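Local coordinates for protein RNase III inhibitor (Mycobacterium tuberculosis, PDB 5M3I) that is a macro domain protein, built as a mixed beta sheet flanked by helices, at residues 109-112 against 113-117; 135-138 against 139-143. All coordinates share one frame; numbering follows the deposited sequence.

Contact 1: residues 109-112 against 113-117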
loop_
_atom_site.group_PDB
_atom_site.type_symbol
_atom_site.label_atom_id
_atom_site.label_comp_id
_atom_site.label_asym_id
_atom_site.label_seq_id
_atom_site.Cartn_x
_atom_site.Cartn_y
_atom_site.Cartn_z
ATOM N N LEU A 109 3.292 6.614 5.135
ATOM C CA LEU A 109 3.328 6.524 3.687
ATOM C C LEU A 109 3.862 7.840 3.086
ATOM O O LEU A 109 4.667 7.785 2.162
ATOM C CB LEU A 109 1.951 6.242 3.093
ATOM C CG LEU A 109 1.904 6.180 1.554
ATOM C CD1 LEU A 109 2.784 5.070 0.990
ATOM C CD2 LEU A 109 0.460 5.975 1.090
ATOM N N ILE A 110 3.393 8.983 3.595
ATOM C CA ILE A 110 3.847 10.265 3.115
ATOM C C ILE A 110 5.342 10.417 3.389
ATOM O O ILE A 110 6.098 10.857 2.532
ATOM C CB ILE A 110 3.112 11.398 3.839
ATOM C CG1 ILE A 110 1.661 11.476 3.358
ATOM C CG2 ILE A 110 3.813 12.728 3.656
ATOM C CD1 ILE A 110 0.804 12.338 4.265
ATOM N N ARG A 111 5.745 10.083 4.596
ATOM C CA ARG A 111 7.135 10.185 4.986
ATOM C C ARG A 111 8.020 9.342 4.058
ATOM O O ARG A 111 9.042 9.771 3.630
ATOM C CB ARG A 111 7.313 9.725 6.435
ATOM C CG ARG A 111 8.734 9.916 6.962
ATOM C CD ARG A 111 8.958 9.266 8.324
ATOM N NE ARG A 111 8.866 7.803 8.244
ATOM C CZ ARG A 111 9.767 6.980 7.686
ATOM N NH1 ARG A 111 10.882 7.443 7.142
ATOM N NH2 ARG A 111 9.543 5.670 7.678
ATOM N N VAL A 112 7.586 8.144 3.728
ATOM C CA VAL A 112 8.388 7.256 2.912
ATOM C C VAL A 112 8.517 7.771 1.463
ATOM O O VAL A 112 9.559 7.598 0.816
ATOM C CB VAL A 112 7.797 5.829 2.999
ATOM C CG1 VAL A 112 8.258 4.925 1.875
ATOM C CG2 VAL A 112 8.137 5.227 4.353
ATOM N N ILE A 113 7.425 8.310 0.926
ATOM C CA ILE A 113 7.433 8.832 -0.428
ATOM C C ILE A 113 8.417 9.992 -0.512
ATOM O O ILE A 113 9.088 10.135 -1.523
ATOM C CB ILE A 113 5.999 9.204 -0.904
ATOM C CG1 ILE A 113 5.219 7.920 -1.235
ATOM C CG2 ILE A 113 6.029 10.111 -2.126
ATOM C CD1 ILE A 113 3.726 8.066 -1.245
ATOM N N ARG A 114 8.442 10.834 0.514
ATOM C CA ARG A 114 9.375 11.981 0.569
ATOM C C ARG A 114 10.804 11.504 0.657
ATOM O O ARG A 114 11.639 11.876 -0.160
ATOM C CB ARG A 114 9.094 12.848 1.753
ATOM C CG ARG A 114 7.936 13.786 1.525
ATOM C CD ARG A 114 7.559 14.524 2.803
ATOM N NE ARG A 114 6.438 15.419 2.529
ATOM C CZ ARG A 114 5.588 15.889 3.441
ATOM N NH1 ARG A 114 5.676 15.537 4.741
ATOM N NH2 ARG A 114 4.610 16.705 3.040
ATOM N N GLU A 115 11.048 10.648 1.641
ATOM C CA GLU A 115 12.377 10.113 1.868
ATOM C C GLU A 115 12.984 9.379 0.691
ATOM O O GLU A 115 14.158 9.558 0.420
ATOM C CB GLU A 115 12.443 9.275 3.145
ATOM C CG GLU A 115 12.493 10.227 4.323
ATOM C CD GLU A 115 12.529 9.537 5.649
ATOM O OE1 GLU A 115 12.582 8.279 5.671
ATOM O OE2 GLU A 115 12.484 10.245 6.685
ATOM N N LEU A 116 12.187 8.633 -0.049
ATOM C CA LEU A 116 12.687 7.921 -1.229
ATOM C C LEU A 116 12.539 8.705 -2.545
ATOM O O LEU A 116 12.924 8.218 -3.621
ATOM C CB LEU A 116 12.002 6.580 -1.327
ATOM C CG LEU A 116 12.299 5.653 -0.150
ATOM C CD1 LEU A 116 11.491 4.383 -0.274
ATOM C CD2 LEU A 116 13.782 5.311 -0.087
ATOM N N ASN A 117 12.037 9.935 -2.455
ATOM C CA ASN A 117 11.809 10.756 -3.625
ATOM C C ASN A 117 10.985 10.073 -4.713
ATOM O O ASN A 117 11.266 10.190 -5.919
ATOM C CB ASN A 117 13.194 11.260 -4.182
ATOM C CG ASN A 117 13.130 12.711 -4.624
ATOM O OD1 ASN A 117 12.267 13.486 -4.195
ATOM N ND2 ASN A 117 14.049 13.088 -5.489
#
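Ile110 and Arg114 lie side by side on the last two turns of helix 99-115, pointing the same way. The CG2 methyl of Ile110 sits over one face of the Arg114 guanidinium, 3.5 Å from NH1 and displaced toward the rim of the group. The Arg114 chain runs extended from CG to NE, which carries the flat group back along the helix to this methyl. Its NH2 is hydrogen-bonded to the carbonyl of Gln148, so the guanidinium is held by a polar partner as well as by the methyl. Two residues on, Val112 and Leu116 also run alongside each other, with CG1 of Val112 3.9 Å from CD1 of Leu116. Leu109 and Ile113 meet at an angle. There CD1 of Ile113 reaches CG of Leu109 at 3.8 Å. With CG1 beside the backbone N (chi1 -75°), the Ile113 chain leans back over the Leu109 carbonyl. Arg111 and Glu115 form a salt bridge on the exposed side, but their end atoms are modelled too close, so its detail is doubtful. Arg111 NE also pairs with Asp108.

Behind these side chains run the i to i+4 backbone bonds of the helix. Glu115 N to Arg111 O is the straightest of the four (3.0 Å, 171°). Leu116 N bonds to Val112 O at 3.0 Å. The helix then stops: Asn117 takes positive phi (52°) and closes a Schellman motif, with its N bonded to Arg114 O at 3.0 Å.

Leu109, Ile110 and Ile113 pack against helix 135-147, where they touch Phe146 and Ala145. Val112 and Leu116 rest on Val72 of strand 71-74, at the edge of the sheet.

Contact 2: residues 135-138 against 139-143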
loop_
_atom_site.group_PDB
_atom_site.type_symbol
_atom_site.label_atom_id
_atom_site.label_comp_id
_atom_site.label_asym_id
_atom_site.label_seq_id
_atom_site.Cartn_x
_atom_site.Cartn_y
_atom_site.Cartn_z
ATOM N N TRP A 135 -15.610 2.901 1.714
ATOM C CA TRP A 135 -14.758 3.491 0.657
ATOM C C TRP A 135 -14.653 5.002 0.786
ATOM O O TRP A 135 -13.576 5.582 0.754
ATOM C CB TRP A 135 -15.262 3.118 -0.744
ATOM C CG TRP A 135 -14.577 3.877 -1.936
ATOM C CD1 TRP A 135 -15.197 4.476 -2.997
ATOM C CD2 TRP A 135 -13.181 4.048 -2.153
ATOM N NE1 TRP A 135 -14.274 5.024 -3.847
ATOM C CE2 TRP A 135 -13.027 4.774 -3.345
ATOM C CE3 TRP A 135 -12.040 3.643 -1.462
ATOM C CZ2 TRP A 135 -11.780 5.117 -3.851
ATOM C CZ3 TRP A 135 -10.810 4.006 -1.950
ATOM C CH2 TRP A 135 -10.691 4.723 -3.147
ATOM N N GLU A 136 -15.789 5.636 0.906
ATOM C CA GLU A 136 -15.840 7.080 0.881
ATOM C C GLU A 136 -14.995 7.635 2.014
ATOM O O GLU A 136 -14.367 8.691 1.862
ATOM C CB GLU A 136 -17.293 7.550 0.949
ATOM C CG GLU A 136 -17.466 9.030 0.794
ATOM C CD GLU A 136 -18.915 9.453 0.753
ATOM O OE1 GLU A 136 -19.830 8.613 0.535
ATOM O OE2 GLU A 136 -19.144 10.658 0.952
ATOM N N ASP A 137 -14.964 6.942 3.156
ATOM C CA ASP A 137 -14.144 7.375 4.292
ATOM C C ASP A 137 -12.649 7.323 3.961
ATOM O O ASP A 137 -11.896 8.226 4.327
ATOM C CB ASP A 137 -14.379 6.480 5.522
ATOM C CG ASP A 137 -15.713 6.725 6.200
ATOM O OD1 ASP A 137 -16.333 7.799 5.955
ATOM O OD2 ASP A 137 -16.109 5.875 7.018
ATOM N N VAL A 138 -12.244 6.194 3.390
ATOM C CA VAL A 138 -10.869 5.920 3.051
ATOM C C VAL A 138 -10.444 6.814 1.890
ATOM O O VAL A 138 -9.394 7.437 1.959
ATOM C CB VAL A 138 -10.682 4.460 2.651
ATOM C CG1 VAL A 138 -9.251 4.211 2.150
ATOM C CG2 VAL A 138 -10.985 3.540 3.832
ATOM N N GLU A 139 -11.302 6.983 0.895
ATOM C CA GLU A 139 -11.009 7.878 -0.236
ATOM C C GLU A 139 -10.725 9.313 0.209
ATOM O O GLU A 139 -9.766 9.911 -0.248
ATOM C CB GLU A 139 -12.140 7.837 -1.264
ATOM C CG GLU A 139 -11.913 8.630 -2.522
ATOM C CD GLU A 139 -13.123 8.628 -3.439
ATOM O OE1 GLU A 139 -14.174 9.200 -3.050
ATOM O OE2 GLU A 139 -13.040 8.031 -4.534
ATOM N N GLN A 140 -11.509 9.835 1.149
ATOM C CA GLN A 140 -11.239 11.162 1.746
ATOM C C GLN A 140 -9.839 11.244 2.314
ATOM O O GLN A 140 -9.127 12.201 2.064
ATOM C CB GLN A 140 -12.208 11.495 2.865
ATOM C CG GLN A 140 -13.565 11.929 2.374
ATOM C CD GLN A 140 -14.634 11.883 3.487
ATOM O OE1 GLN A 140 -14.300 11.932 4.697
ATOM N NE2 GLN A 140 -15.902 11.727 3.093
ATOM N N ARG A 141 -9.471 10.249 3.097
ATOM C CA ARG A 141 -8.173 10.261 3.752
ATOM C C ARG A 141 -7.045 10.140 2.755
ATOM O O ARG A 141 -6.041 10.832 2.872
ATOM C CB ARG A 141 -8.080 9.181 4.799
ATOM C CG ARG A 141 -8.935 9.490 6.010
ATOM C CD ARG A 141 -9.226 8.224 6.802
ATOM N NE ARG A 141 -9.875 8.544 8.065
ATOM C CZ ARG A 141 -11.153 8.891 8.195
ATOM N NH1 ARG A 141 -11.958 8.964 7.150
ATOM N NH2 ARG A 141 -11.635 9.169 9.390
ATOM N N LEU A 142 -7.212 9.295 1.776
ATOM C CA LEU A 142 -6.208 9.142 0.747
ATOM C C LEU A 142 -5.991 10.449 0.009
ATOM O O LEU A 142 -4.825 10.860 -0.177
ATOM C CB LEU A 142 -6.580 8.061 -0.256
ATOM C CG LEU A 142 -6.435 6.620 0.201
ATOM C CD1 LEU A 142 -7.001 5.673 -0.848
ATOM C CD2 LEU A 142 -4.979 6.279 0.424
ATOM N N VAL A 143 -7.079 11.111 -0.383
ATOM C CA VAL A 143 -6.972 12.336 -1.170
ATOM C C VAL A 143 -6.269 13.379 -0.327
ATOM O O VAL A 143 -5.382 14.063 -0.808
ATOM C CB VAL A 143 -8.360 12.820 -1.660
ATOM C CG1 VAL A 143 -8.320 14.236 -2.172
ATOM C CG2 VAL A 143 -8.862 11.911 -2.764
#
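Trp135 and Glu139 make the tight part of this contact, in the first turns of helix 135-147. CB of Glu139 lies over the face of the six-membered ring of Trp135, 3.7 Å from its centroid and 10° off the ring normal. This is a CH-pi contact. The Glu139 chain leaves trans to the backbone N and stays extended beyond CG, which carries the carboxylate past the ring, with OE2 3.2 Å from Trp135 CZ2. The carboxylate plane is turned 60° from the ring. In the backbone, Glu139 N bonds to Trp135 O at 2.7 Å. Val138 and Leu142 lie side by side on the buried side, CG1 to CD1 4.0 Å.

The helix is the crossover of a beta-alpha-beta unit between strands 120-123 and 153-156 of the macro domain. Trp135 and Leu142 both touch Ile156 of the second strand.

Glu136 and Gln140 form the looser, exposed side. They cross with their flat ends 79° apart; CG of Glu136 is 3.9 Å from NE2 of Gln140. Arg141 is gripped on the side facing helix 99-115. Its chain runs extended to NE, and the guanidinium then brings NH1 to Asp137 O, a 2.9 Å bond. The oxygen lies in the guanidinium plane, but NH1 stands above the carbonyl plane. The same oxygen receives a weak bond from Arg141 N. Arg141 NE is salt-bridged to Asp103 of helix 99-115.

Contact 1 comes first along the chain, at the C-terminal end of helix 99-115. Contact 2 follows at the N-terminal end of helix 135-147. Strand 120-123 lies between the two helices in sequence. The contact centres are about 20 Å apart. Their nearest atoms are about 5 Å apart and do not touch. The two helices nevertheless pack against each other: Leu109, Ile110 and Ile113 meet the later turns of helix 135-147, while Asp137, Arg141 and Leu142 meet the earlier turns of helix 99-115. The contacts therefore lie toward opposite ends of one helix pair. Both belong to the same macro domain. Contact 1 also meets strand 71-74 of the mixed sheet, and contact 2 meets strand 153-156.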